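PDB 2V6K: maleylpyruvate isomerase from Ralstonia sp., which catalyses the glutathione-dependent isomerisation of maleylpyruvate to fumarylpyruvate in naphthalene degradation, working as a homodimer of the Zeta class of glutathione transferases. Local coordinates for residues V54-L57 with Q62-I65. Residues are numbered along the deposited sequence; the frame is centred on the assembly and turned at random.
With TGG (gamma-glutamyl-S-(1,2-dicarboxyethyl)cysteinylglycine), chain C.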
loop_
_atom_site.group_PDB
_atom_site.type_symbol
_atom_site.label_atom_id
_atom_site.label_comp_id
_atom_site.label_asym_id
_atom_site.label_seq_id
_atom_site.Cartn_x
_atom_site.Cartn_y
_atom_site.Cartn_z
ATOM N N VAL A 54 -7.015 -8.655 8.895
ATOM C CA VAL A 54 -7.408 -9.642 7.887
ATOM C C VAL A 54 -7.227 -9.074 6.477
ATOM O O VAL A 54 -7.266 -7.856 6.289
ATOM C CB VAL A 54 -8.859 -10.175 8.102
ATOM C CG1 VAL A 54 -8.978 -10.903 9.447
ATOM C CG2 VAL A 54 -9.897 -9.058 7.983
ATOM N N PRO A 55 -7.019 -9.944 5.477
ATOM C CA PRO A 55 -6.970 -11.401 5.531
ATOM C C PRO A 55 -5.602 -11.985 5.862
ATOM O O PRO A 55 -4.582 -11.301 5.763
ATOM C CB PRO A 55 -7.359 -11.789 4.102
ATOM C CG PRO A 55 -6.711 -10.713 3.270
ATOM C CD PRO A 55 -6.869 -9.448 4.094
ATOM N N ALA A 56 -5.616 -13.258 6.245
ATOM C CA ALA A 56 -4.422 -14.085 6.292
ATOM C C ALA A 56 -4.757 -15.371 5.563
ATOM O O ALA A 56 -5.882 -15.858 5.641
ATOM C CB ALA A 56 -4.007 -14.368 7.725
ATOM N N LEU A 57 -3.782 -15.915 4.846
ATOM C CA LEU A 57 -4.002 -17.111 4.050
ATOM C C LEU A 57 -3.038 -18.198 4.493
ATOM O O LEU A 57 -1.823 -18.082 4.297
ATOM C CB LEU A 57 -3.828 -16.789 2.560
ATOM C CG LEU A 57 -4.132 -17.915 1.566
ATOM C CD1 LEU A 57 -5.604 -18.314 1.611
ATOM C CD2 LEU A 57 -3.737 -17.502 0.159
ATOM N N GLN A 62 2.406 -22.570 5.462
ATOM C CA GLN A 62 2.647 -21.363 6.260
ATOM C C GLN A 62 1.500 -20.362 6.114
ATOM O O GLN A 62 0.662 -20.496 5.220
ATOM C CB GLN A 62 3.994 -20.722 5.888
ATOM C CG GLN A 62 4.461 -19.562 6.789
ATOM C CD GLN A 62 4.495 -19.904 8.267
ATOM O OE1 GLN A 62 3.472 -19.856 8.954
ATOM N NE2 GLN A 62 5.681 -20.229 8.772
ATOM N N VAL A 63 1.467 -19.378 7.010
ATOM C CA VAL A 63 0.459 -18.320 6.988
ATOM C C VAL A 63 1.005 -17.062 6.318
ATOM O O VAL A 63 1.982 -16.459 6.776
ATOM C CB VAL A 63 -0.063 -17.974 8.405
ATOM C CG1 VAL A 63 -1.177 -16.938 8.322
ATOM C CG2 VAL A 63 -0.567 -19.226 9.113
ATOM N N LEU A 64 0.363 -16.685 5.220
ATOM C CA LEU A 64 0.722 -15.490 4.476
ATOM C C LEU A 64 -0.129 -14.325 4.928
ATOM O O LEU A 64 -1.327 -14.484 5.184
ATOM C CB LEU A 64 0.497 -15.705 2.984
ATOM C CG LEU A 64 1.129 -16.932 2.319
ATOM C CD1 LEU A 64 0.837 -16.900 0.842
ATOM C CD2 LEU A 64 2.626 -17.008 2.572
ATOM N N ILE A 65 0.494 -13.158 5.021
ATOM C CA ILE A 65 -0.228 -11.932 5.339
ATOM C C ILE A 65 0.011 -10.891 4.252
ATOM O O ILE A 65 0.862 -11.081 3.377
ATOM C CB ILE A 65 0.150 -11.367 6.737
ATOM C CG1 ILE A 65 1.600 -10.866 6.761
ATOM C CG2 ILE A 65 -0.108 -12.417 7.817
ATOM C CD1 ILE A 65 1.916 -9.945 7.933
HETATM O OC1 TGG C . -4.006 -5.423 2.540
HETATM C CO1 TGG C . -3.687 -5.880 3.656
HETATM O OT1 TGG C . -3.770 -7.088 3.961
HETATM C CA1 TGG C . -3.156 -4.912 4.674
HETATM N NN1 TGG C . -2.343 -3.890 4.025
HETATM C CB1 TGG C . -4.298 -4.209 5.401
HETATM C CG1 TGG C . -5.125 -5.193 6.213
HETATM C CD1 TGG C . -6.096 -4.550 7.194
HETATM O OE1 TGG C . -6.289 -3.165 7.035
HETATM N NN2 TGG C . -7.340 -5.255 7.194
HETATM C CA2 TGG C . -8.555 -4.702 7.726
HETATM C CO2 TGG C . -8.442 -4.977 9.219
HETATM O OC2 TGG C . -8.505 -6.340 9.560
HETATM N NN3 TGG C . -9.229 -4.124 10.058
HETATM C CA3 TGG C . -9.377 -4.437 11.465
HETATM C CO3 TGG C . -9.168 -3.194 12.281
HETATM O OC3 TGG C . -8.910 -2.120 11.703
HETATM O OT3 TGG C . -9.282 -3.312 13.524
HETATM C CB2 TGG C . -9.631 -5.426 6.941
HETATM S SG2 TGG C . -11.271 -5.235 7.521
HETATM C CD2 TGG C . -11.824 -3.583 7.268
HETATM C CE2 TGG C . -12.076 -3.346 5.798
HETATM O OE2 TGG C . -13.247 -3.245 5.366
HETATM O OF2 TGG C . -11.092 -3.259 5.028
HETATM C CF2 TGG C . -13.089 -3.471 8.120
HETATM C CH2 TGG C . -13.649 -2.074 8.216
HETATM O OI2 TGG C . -12.940 -1.107 7.883
HETATM O OJ2 TGG C . -14.827 -1.947 8.625
#
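L57 and L64 form an antiparallel hydrogen-bonded pair. L57 N donates a hydrogen bond to L64 O at 2.9 Å. L64 N returns one to L57 O at 2.8 Å. A56 CA also leans on L64 O at 3.3 Å, a CA-H...O contact. The leucines share one face of the sheet and pack against I70 of helix 67-77. L64 CG stands anti to its carbonyl carbon (chi1 -53°), which sets it beside L57 O at 3.7 Å. On the other face the methyl of A56 meets V63 CG1 at 3.9 Å. Q62 folds back so that its OE1 takes the N-H of V63 through an in-plane lone pair. In the second subunit, R93 NH1 is hydrogen-bonded to V63 O and Q92 NE2 to I65 O.

Towards the ligand, the peptide before P55 is cis. V54 pairs with the cysteinyl part of the bound glutathione analogue TGG, like one antiparallel strand residue with another: V54 N to TGG OC2, 2.8 Å, and TGG NN2 to V54 O, 2.8 Å. T13 OG1 is also hydrogen-bonded to V54 O. This is the beta hairpin and cis-proline loop of the thioredoxin-like glutathione site in glutathione transferases.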